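Local coordinates for 39 kDa initiator binding protein (Trichomonas vaginalis, PDB 1PP7) that binds the initiator (Inr) element of core promoters, here that of the ferredoxin gene, through its N-terminal DNA-binding domain and so takes part in transcription initiation, at a contact of chain A with DNA. Residues are numbered along the deposited sequence; one frame, centred on the assembly and turned at random.

Site 1: a contact of chain A with DNA. Residues 26, 78-79, 81-82, 85-86. With nucleotides of chain B.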
# COMPACT_ATOMS: atom_id res chain seq x y z
N SER A 26 -7.75 6.04 -11.19
CA SER A 26 -8.67 6.21 -10.06
C SER A 26 -9.93 6.96 -10.50
O SER A 26 -9.86 8.14 -10.84
CB SER A 26 -8.00 7.03 -8.96
OG SER A 26 -6.64 6.68 -8.89
N ILE A 78 3.56 5.88 -8.43
CA ILE A 78 3.32 7.29 -8.10
C ILE A 78 4.51 7.84 -7.39
O ILE A 78 5.23 7.11 -6.71
CB ILE A 78 2.01 7.47 -7.25
CG1 ILE A 78 2.16 6.77 -5.88
CG2 ILE A 78 0.78 6.92 -8.06
CD1 ILE A 78 0.88 6.62 -5.05
N LYS A 79 4.77 9.12 -7.58
CA LYS A 79 5.90 9.75 -6.89
C LYS A 79 5.73 9.65 -5.35
O LYS A 79 4.60 9.56 -4.86
CB LYS A 79 5.98 11.24 -7.25
CG LYS A 79 5.87 11.58 -8.71
CD LYS A 79 7.24 11.66 -9.36
CE LYS A 79 7.75 10.26 -9.77
NZ LYS A 79 7.13 9.74 -11.04
N ASN A 81 5.89 11.95 -3.18
CA ASN A 81 5.06 13.05 -2.84
C ASN A 81 3.58 12.75 -3.06
O ASN A 81 2.75 13.05 -2.22
CB ASN A 81 5.50 14.33 -3.56
CG ASN A 81 4.48 15.46 -3.42
OD1 ASN A 81 3.60 15.64 -4.29
ND2 ASN A 81 4.56 16.18 -2.32
N THR A 82 3.22 12.09 -4.15
CA THR A 82 1.80 11.89 -4.25
C THR A 82 1.38 10.81 -3.27
O THR A 82 0.25 10.84 -2.78
CB THR A 82 1.41 11.72 -5.75
OG1 THR A 82 0.31 10.81 -5.91
CG2 THR A 82 2.58 11.29 -6.52
N VAL A 85 0.60 12.73 -0.24
CA VAL A 85 -0.60 13.50 -0.42
C VAL A 85 -1.86 12.58 -0.28
O VAL A 85 -2.85 12.95 0.38
CB VAL A 85 -0.54 14.23 -1.80
CG1 VAL A 85 -1.92 14.60 -2.27
CG2 VAL A 85 0.30 15.53 -1.67
N ASN A 86 -1.83 11.39 -0.90
CA ASN A 86 -2.94 10.44 -0.80
C ASN A 86 -3.19 9.94 0.65
O ASN A 86 -4.38 9.79 1.06
CB ASN A 86 -2.70 9.23 -1.72
CG ASN A 86 -2.86 9.55 -3.21
OD1 ASN A 86 -3.40 10.62 -3.61
ND2 ASN A 86 -2.40 8.63 -4.04
P DC B 6 -8.59 8.40 -4.89
OP1 DC B 6 -7.74 7.21 -5.23
OP2 DC B 6 -9.67 8.30 -3.84
O5' DC B 6 -7.63 9.65 -4.54
C5' DC B 6 -6.25 9.72 -4.96
C4' DC B 6 -6.14 9.94 -6.46
O4' DC B 6 -6.81 11.17 -6.81
C3' DC B 6 -4.72 10.06 -7.02
O3' DC B 6 -4.48 9.14 -8.06
C2' DC B 6 -4.63 11.46 -7.61
C1' DC B 6 -6.08 11.83 -7.84
N1 DC B 6 -6.36 13.27 -7.70
C2 DC B 6 -5.92 14.14 -8.70
O2 DC B 6 -5.25 13.69 -9.64
N3 DC B 6 -6.23 15.44 -8.61
C4 DC B 6 -6.93 15.90 -7.56
N4 DC B 6 -7.22 17.19 -7.52
C5 DC B 6 -7.37 15.04 -6.51
C6 DC B 6 -7.06 13.75 -6.62
P DT B 7 -2.99 8.59 -8.27
OP1 DT B 7 -3.02 7.58 -9.38
OP2 DT B 7 -2.39 8.25 -6.94
O5' DT B 7 -2.21 9.87 -8.80
C5' DT B 7 -2.26 10.18 -10.18
C4' DT B 7 -1.36 11.35 -10.48
O4' DT B 7 -2.01 12.60 -10.14
C3' DT B 7 -0.01 11.34 -9.76
O3' DT B 7 1.03 11.41 -10.73
C2' DT B 7 -0.07 12.59 -8.90
C1' DT B 7 -1.05 13.47 -9.64
N1 DT B 7 -1.74 14.48 -8.82
C2 DT B 7 -1.79 15.76 -9.34
O2 DT B 7 -1.27 16.04 -10.41
N3 DT B 7 -2.46 16.69 -8.54
C4 DT B 7 -3.05 16.45 -7.30
O4 DT B 7 -3.62 17.38 -6.68
C5 DT B 7 -2.95 15.06 -6.82
C7 DT B 7 -3.56 14.69 -5.50
C6 DT B 7 -2.30 14.17 -7.60
P DT B 8 2.57 11.13 -10.31
OP1 DT B 8 3.06 10.30 -11.45
OP2 DT B 8 2.81 10.66 -8.94
O5' DT B 8 3.08 12.61 -10.40
C5' DT B 8 2.66 13.37 -11.52
C4' DT B 8 3.17 14.77 -11.45
O4' DT B 8 2.20 15.54 -10.74
C3' DT B 8 4.49 14.96 -10.72
O3' DT B 8 5.41 15.64 -11.56
C2' DT B 8 4.13 15.84 -9.54
C1' DT B 8 2.84 16.48 -9.93
N1 DT B 8 1.91 16.79 -8.82
C2 DT B 8 1.36 18.07 -8.77
O2 DT B 8 1.54 18.89 -9.63
N3 DT B 8 0.56 18.33 -7.69
C4 DT B 8 0.19 17.43 -6.71
O4 DT B 8 -0.60 17.79 -5.84
C5 DT B 8 0.77 16.09 -6.84
C7 DT B 8 0.41 15.04 -5.84
C6 DT B 8 1.60 15.86 -7.87
P DC B 9 6.99 15.64 -11.22
OP1 DC B 9 7.69 15.17 -12.45
OP2 DC B 9 7.28 14.96 -9.92
O5' DC B 9 7.22 17.20 -11.04
C5' DC B 9 6.47 18.14 -11.83
C4' DC B 9 6.55 19.52 -11.23
O4' DC B 9 5.48 19.75 -10.29
C3' DC B 9 7.86 19.85 -10.50
O3' DC B 9 8.31 21.18 -10.84
C2' DC B 9 7.46 19.76 -9.03
C1' DC B 9 6.00 20.21 -9.05
N1 DC B 9 5.15 19.67 -7.96
C2 DC B 9 4.24 20.53 -7.31
O2 DC B 9 4.16 21.70 -7.67
N3 DC B 9 3.46 20.06 -6.31
C4 DC B 9 3.54 18.78 -5.95
N4 DC B 9 2.76 18.37 -4.96
C5 DC B 9 4.44 17.87 -6.61
C6 DC B 9 5.23 18.35 -7.59
O HOH W 1 -5.26 8.08 -10.78
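Helix 80-89, the recognition helix of the initiator-binding domain (IBD), lies in the major groove and meets strand B, while the turn before it and Ser26 from a distant loop hold the backbone. The domain has a winged-helix, helix-turn-helix type of architecture. Asn81 makes the base contact: with CG anti to its backbone N (chi1 169°), its carbonyl OD1 accepts a hydrogen bond from the exocyclic amino N4 of DC9 at 2.9 Å on the Hoogsteen edge. The amino group approaches from above the carbonyl plane, 31° out of it. Asparagine suits this place because the amide oxygen can read a base amino group while the amide nitrogen remains available to donate elsewhere.

One turn further on, Val85 turns its CG1 methyl, anti to its backbone N, towards the C7 methyl of DT7 at 3.6 Å. Thr82 brings CB to 3.5 Å from the C7 methyl of DT8, so side-chain carbons pack against both thymine methyls. Asn86 instead serves the backbone, its ND2 donating to OP2 of the DT7 phosphate at 2.9 Å, with the oxygen lying in the amide plane. At the front of the helix the main-chain N of Lys79 gives a nearly straight bond (164° at H) to OP2 of DT8, 2.8 Å away. Ser26, small and hydroxylic, reaches the DNA mainly through a water held 2.7 Å from its OG; that water also meets OP1 of DT7.

Site 2: a contact of chain A with DNA. Residues 26-28, 33-34. With nucleotides of chain B.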
# COMPACT_ATOMS: atom_id res chain seq x y z
N SER A 26 -7.75 6.04 -11.19
CA SER A 26 -8.67 6.21 -10.06
C SER A 26 -9.93 6.96 -10.50
O SER A 26 -9.86 8.14 -10.84
CB SER A 26 -8.00 7.03 -8.96
OG SER A 26 -6.64 6.68 -8.89
N SER A 27 -11.08 6.27 -10.47
CA SER A 27 -12.35 6.87 -10.88
C SER A 27 -13.35 6.77 -9.74
O SER A 27 -12.96 6.79 -8.58
CB SER A 27 -12.91 6.14 -12.13
OG SER A 27 -13.49 4.86 -11.83
N ARG A 28 -14.63 6.69 -10.06
CA ARG A 28 -15.63 6.53 -9.01
C ARG A 28 -15.71 5.01 -8.62
O ARG A 28 -16.27 4.68 -7.57
CB ARG A 28 -16.99 7.05 -9.48
CG ARG A 28 -16.99 8.47 -10.04
CD ARG A 28 -16.65 8.47 -11.54
NE ARG A 28 -15.69 9.51 -11.92
CZ ARG A 28 -15.99 10.80 -12.14
NH1 ARG A 28 -17.24 11.24 -12.03
NH2 ARG A 28 -15.02 11.64 -12.49
N ARG A 33 -9.89 3.02 -6.40
CA ARG A 33 -9.35 4.01 -5.47
C ARG A 33 -8.13 3.57 -4.61
O ARG A 33 -7.93 2.38 -4.33
CB ARG A 33 -10.46 4.57 -4.61
CG ARG A 33 -11.42 5.29 -5.49
CD ARG A 33 -12.52 5.93 -4.79
NE ARG A 33 -11.99 7.02 -3.99
CZ ARG A 33 -12.75 7.98 -3.47
NH1 ARG A 33 -14.08 7.96 -3.65
NH2 ARG A 33 -12.19 8.97 -2.78
N PHE A 34 -7.33 4.55 -4.21
CA PHE A 34 -6.09 4.32 -3.43
C PHE A 34 -6.22 3.39 -2.19
O PHE A 34 -5.41 2.50 -2.00
CB PHE A 34 -5.50 5.69 -3.04
CG PHE A 34 -4.28 5.58 -2.19
CD1 PHE A 34 -4.38 5.62 -0.79
CD2 PHE A 34 -3.04 5.37 -2.78
CE1 PHE A 34 -3.25 5.45 0.01
CE2 PHE A 34 -1.91 5.19 -1.95
CZ PHE A 34 -2.04 5.24 -0.55
P DT B 4 -18.06 16.07 -7.86
OP1 DT B 4 -19.11 15.54 -6.94
OP2 DT B 4 -17.32 17.32 -7.50
O5' DT B 4 -16.97 14.93 -8.13
C5' DT B 4 -17.35 13.77 -8.87
C4' DT B 4 -16.17 12.85 -8.96
O4' DT B 4 -15.27 13.21 -10.03
C3' DT B 4 -15.35 12.86 -7.68
O3' DT B 4 -15.00 11.52 -7.45
C2' DT B 4 -14.16 13.72 -8.04
C1' DT B 4 -13.97 13.37 -9.51
N1 DT B 4 -13.30 14.40 -10.33
C2 DT B 4 -12.48 13.99 -11.38
O2 DT B 4 -12.27 12.81 -11.63
N3 DT B 4 -11.92 15.02 -12.10
C4 DT B 4 -12.10 16.38 -11.88
O4 DT B 4 -11.52 17.21 -12.59
C5 DT B 4 -12.99 16.72 -10.78
C7 DT B 4 -13.30 18.16 -10.52
C6 DT B 4 -13.51 15.73 -10.07
P DA B 5 -14.70 10.99 -5.98
OP1 DA B 5 -15.62 9.85 -5.81
OP2 DA B 5 -14.65 12.08 -4.97
O5' DA B 5 -13.24 10.42 -6.15
C5' DA B 5 -12.92 9.55 -7.23
C4' DA B 5 -11.42 9.53 -7.41
O4' DA B 5 -11.02 10.68 -8.17
C3' DA B 5 -10.61 9.61 -6.11
O3' DA B 5 -9.40 8.83 -6.22
C2' DA B 5 -10.29 11.08 -6.02
C1' DA B 5 -10.04 11.38 -7.48
N9 DA B 5 -10.09 12.78 -7.92
C8 DA B 5 -10.57 13.88 -7.24
N7 DA B 5 -10.38 15.02 -7.87
C5 DA B 5 -9.76 14.64 -9.06
C6 DA B 5 -9.26 15.40 -10.14
N6 DA B 5 -9.42 16.75 -10.22
N1 DA B 5 -8.62 14.74 -11.13
C2 DA B 5 -8.52 13.38 -11.05
N3 DA B 5 -8.98 12.55 -10.09
C4 DA B 5 -9.59 13.26 -9.11
P DC B 6 -8.59 8.40 -4.89
OP1 DC B 6 -7.74 7.21 -5.23
OP2 DC B 6 -9.67 8.30 -3.84
O5' DC B 6 -7.63 9.65 -4.54
C5' DC B 6 -6.25 9.72 -4.96
C4' DC B 6 -6.14 9.94 -6.46
O4' DC B 6 -6.81 11.17 -6.81
C3' DC B 6 -4.72 10.06 -7.02
O3' DC B 6 -4.48 9.14 -8.06
C2' DC B 6 -4.63 11.46 -7.61
C1' DC B 6 -6.08 11.83 -7.84
N1 DC B 6 -6.36 13.27 -7.70
C2 DC B 6 -5.92 14.14 -8.70
O2 DC B 6 -5.25 13.69 -9.64
N3 DC B 6 -6.23 15.44 -8.61
C4 DC B 6 -6.93 15.90 -7.56
N4 DC B 6 -7.22 17.19 -7.52
C5 DC B 6 -7.37 15.04 -6.51
C6 DC B 6 -7.06 13.75 -6.62
O HOH W 2 -5.26 8.08 -10.78
O HOH W 3 -11.27 10.41 -11.69
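Arg33 and Arg28 reach strand B from separate points of one loop region that clamps the backbone and enters the minor groove. Their guanidinium planes, inclined at roughly 45°, are well separated along the strand: the first lays its edge against the DC6 phosphate, the second the rim of one face against the DT4 sugar. Arg33 leaves its backbone with CG anti to the carbonyl carbon, runs extended through chi2 and bends at chi3. This turns NE and NH2 side-on, and both donate hydrogen bonds to OP2 of DC6, at 2.7 Å from NE and 2.8 Å from NH2; because they converge on one atom, both are bent (138° and 132° at H). The oxygen lies near the guanidinium plane, while NH1 forms a looser salt bridge with OP1 of DA5 at 3.3 Å. Arginine fits here because its planar cation can span two successive phosphates.

The other non-bridging oxygen of DC6, OP1, receives the main-chain N of Phe34 at 2.9 Å in a nearly straight bond. Arg28, bent at chi2 and chi3, meets C4' of DT4 with that rim. Its NH2 approaches O4' of DT4 at 2.9 Å, but the N-H points elsewhere, so no hydrogen bond forms. A water lies 2.6 Å from O2 of DT4, on the minor-groove side of the base, and also meets the carbonyl O of Ser26. Arg28 and Ser26 belong to the loop between helices 16-23 and 34-45; Arg33 follows 3-10 helix 30-32, and Phe34 starts helix 34-45, whose amino end faces the DC6 phosphate.

Site 3: a contact of chain A with DNA. Residues 69, 81, 84-85, 88. With nucleotides of chain C.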
# COMPACT_ATOMS: atom_id res chain seq x y z
N LYS A 69 7.45 3.84 2.42
CA LYS A 69 6.78 4.60 1.35
C LYS A 69 7.57 4.66 0.05
O LYS A 69 7.01 4.55 -1.03
CB LYS A 69 6.44 6.01 1.83
CG LYS A 69 5.51 5.94 2.99
CD LYS A 69 4.95 7.25 3.34
CE LYS A 69 5.95 8.06 4.16
NZ LYS A 69 5.53 9.49 4.14
N ASN A 81 5.89 11.95 -3.18
CA ASN A 81 5.06 13.05 -2.84
C ASN A 81 3.58 12.75 -3.06
O ASN A 81 2.75 13.05 -2.22
CB ASN A 81 5.50 14.33 -3.56
CG ASN A 81 4.48 15.46 -3.42
OD1 ASN A 81 3.60 15.64 -4.29
ND2 ASN A 81 4.56 16.18 -2.32
N ASN A 84 2.33 10.53 -0.17
CA ASN A 84 2.07 11.29 1.05
C ASN A 84 0.79 12.07 0.90
O ASN A 84 -0.03 12.11 1.82
CB ASN A 84 3.14 12.33 1.39
CG ASN A 84 4.55 11.73 1.61
OD1 ASN A 84 4.71 10.61 2.13
ND2 ASN A 84 5.60 12.52 1.26
N VAL A 85 0.60 12.73 -0.24
CA VAL A 85 -0.60 13.50 -0.42
C VAL A 85 -1.86 12.58 -0.28
O VAL A 85 -2.85 12.95 0.38
CB VAL A 85 -0.54 14.23 -1.80
CG1 VAL A 85 -1.92 14.60 -2.27
CG2 VAL A 85 0.30 15.53 -1.67
N ARG A 88 -2.44 11.55 3.44
CA ARG A 88 -2.96 12.75 4.05
C ARG A 88 -4.45 12.96 3.73
O ARG A 88 -5.29 12.96 4.64
CB ARG A 88 -2.12 13.98 3.60
CG ARG A 88 -2.86 15.37 3.47
CD ARG A 88 -2.28 16.39 4.44
NE ARG A 88 -1.42 15.69 5.39
CZ ARG A 88 -1.02 16.16 6.58
NH1 ARG A 88 -1.41 17.37 7.00
NH2 ARG A 88 -0.20 15.40 7.34
P DA C 3 8.22 10.66 6.62
OP1 DA C 3 7.71 10.11 7.92
OP2 DA C 3 8.23 9.82 5.40
O5' DA C 3 7.39 11.96 6.27
C5' DA C 3 6.91 12.79 7.32
C4' DA C 3 6.24 14.00 6.72
O4' DA C 3 7.17 14.81 5.96
C3' DA C 3 5.06 13.74 5.77
O3' DA C 3 4.17 14.78 6.08
C2' DA C 3 5.65 14.04 4.41
C1' DA C 3 6.52 15.22 4.78
N9 DA C 3 7.51 15.66 3.79
C8 DA C 3 8.28 14.92 2.91
N7 DA C 3 9.04 15.65 2.12
C5 DA C 3 8.77 16.95 2.51
C6 DA C 3 9.24 18.21 2.04
N6 DA C 3 10.13 18.34 1.05
N1 DA C 3 8.74 19.33 2.63
C2 DA C 3 7.84 19.18 3.63
N3 DA C 3 7.33 18.06 4.16
C4 DA C 3 7.84 16.97 3.55
P DG C 4 2.63 14.70 5.70
OP1 DG C 4 1.92 14.21 6.93
OP2 DG C 4 2.40 14.05 4.40
O5' DG C 4 2.31 16.24 5.55
C5' DG C 4 2.80 17.15 6.53
C4' DG C 4 2.74 18.56 6.01
O4' DG C 4 3.82 18.79 5.07
C3' DG C 4 1.46 18.89 5.27
O3' DG C 4 1.07 20.22 5.63
C2' DG C 4 1.86 18.73 3.80
C1' DG C 4 3.32 19.19 3.82
N9 DG C 4 4.21 18.68 2.78
C8 DG C 4 4.48 17.36 2.42
N7 DG C 4 5.35 17.25 1.43
C5 DG C 4 5.68 18.57 1.13
C6 DG C 4 6.56 19.10 0.14
O6 DG C 4 7.27 18.49 -0.65
N1 DG C 4 6.56 20.50 0.15
C2 DG C 4 5.81 21.29 1.02
N2 DG C 4 5.93 22.63 0.90
N3 DG C 4 5.00 20.80 1.94
C4 DG C 4 4.97 19.46 1.94
P DT C 5 -0.34 20.83 5.14
OP1 DT C 5 -0.94 21.59 6.28
OP2 DT C 5 -1.13 19.78 4.44
O5' DT C 5 0.12 21.88 4.05
C5' DT C 5 1.16 22.80 4.34
C4' DT C 5 1.38 23.73 3.16
O4' DT C 5 2.30 23.13 2.20
C3' DT C 5 0.12 24.17 2.40
O3' DT C 5 0.13 25.61 2.24
C2' DT C 5 0.23 23.48 1.05
C1' DT C 5 1.75 23.29 0.88
N1 DT C 5 2.19 22.13 0.08
C2 DT C 5 3.05 22.38 -0.95
O2 DT C 5 3.38 23.51 -1.25
N3 DT C 5 3.52 21.25 -1.59
C4 DT C 5 3.22 19.93 -1.29
O4 DT C 5 3.78 19.02 -1.90
C5 DT C 5 2.25 19.75 -0.23
C7 DT C 5 1.80 18.37 0.14
C6 DT C 5 1.78 20.85 0.39
O HOH W 4 6.27 14.88 0.12
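Recognition helix 80-89, inserted in the major groove, also meets chain C, with Lys69 from the start of helix 69-76 beside it. Asn81 sends its amide ND2 to O4 of DT5 on the Hoogsteen edge, at 3.0 Å, with the oxygen tilted 22° from the amide plane. An amide nitrogen is a fitting donor for a thymine carbonyl. Val85 adds its CG2 branch, anti to the carbonyl carbon, against the C7 methyl of DT5 at 3.7 Å; a branched apolar side chain suits a base methyl.

Asn84, with CG anti to the carbonyl carbon, sets its amide beside the DA3 sugar, ND2 lying 3.5 Å from C2'. Its OD1 accepts a hydrogen bond from NZ of Lys69, which comes from above the carbonyl plane; this would favour the amide orientation that leaves ND2 turned to the DNA. Lys69 itself, bent at chi3, forms a salt bridge from NZ to OP2 of DA3, the hydrogen bond within it being weak; its long flexible chain lets the charge reach the backbone from a neighbouring helix.

Arg88, bent at chi2 and nearly eclipsed at chi3, lies with one guanidinium face towards O5' of DG4. Its NH2 makes a salt bridge to OP1 of DG4 with a short, strongly bent hydrogen bond (2.5 Å, 116° at H); the oxygen is tilted 34° from the guanidinium plane, so the phosphate is met obliquely and not along the cation's edge. NH1 makes a looser salt bridge to OP2 of DT5 at 3.5 Å. A water between the amides meets ND2 of Asn84 at 2.7 Å and ND2 of Asn81 at 3.3 Å, and meets the Hoogsteen N7 of DG4 at 2.9 Å.

Sites 1 and 3 both centre on helix 80-89, whose groove-facing side meets the two strands: the centres of their C-alpha atoms lie about 6 Å apart, and they share Asn81 and Val85, which touch both DNA strands at once. Site 2 is centred about 12 Å from site 1 and about 16 Å from site 3, and connects to site 1 through Ser26. Base reading in the major groove is therefore concentrated at helix 80-89, while the loop of site 2 extends the grip along strand B towards the minor groove. Together they let a single copy of the domain hold the duplex, which may fix its register on the initiator.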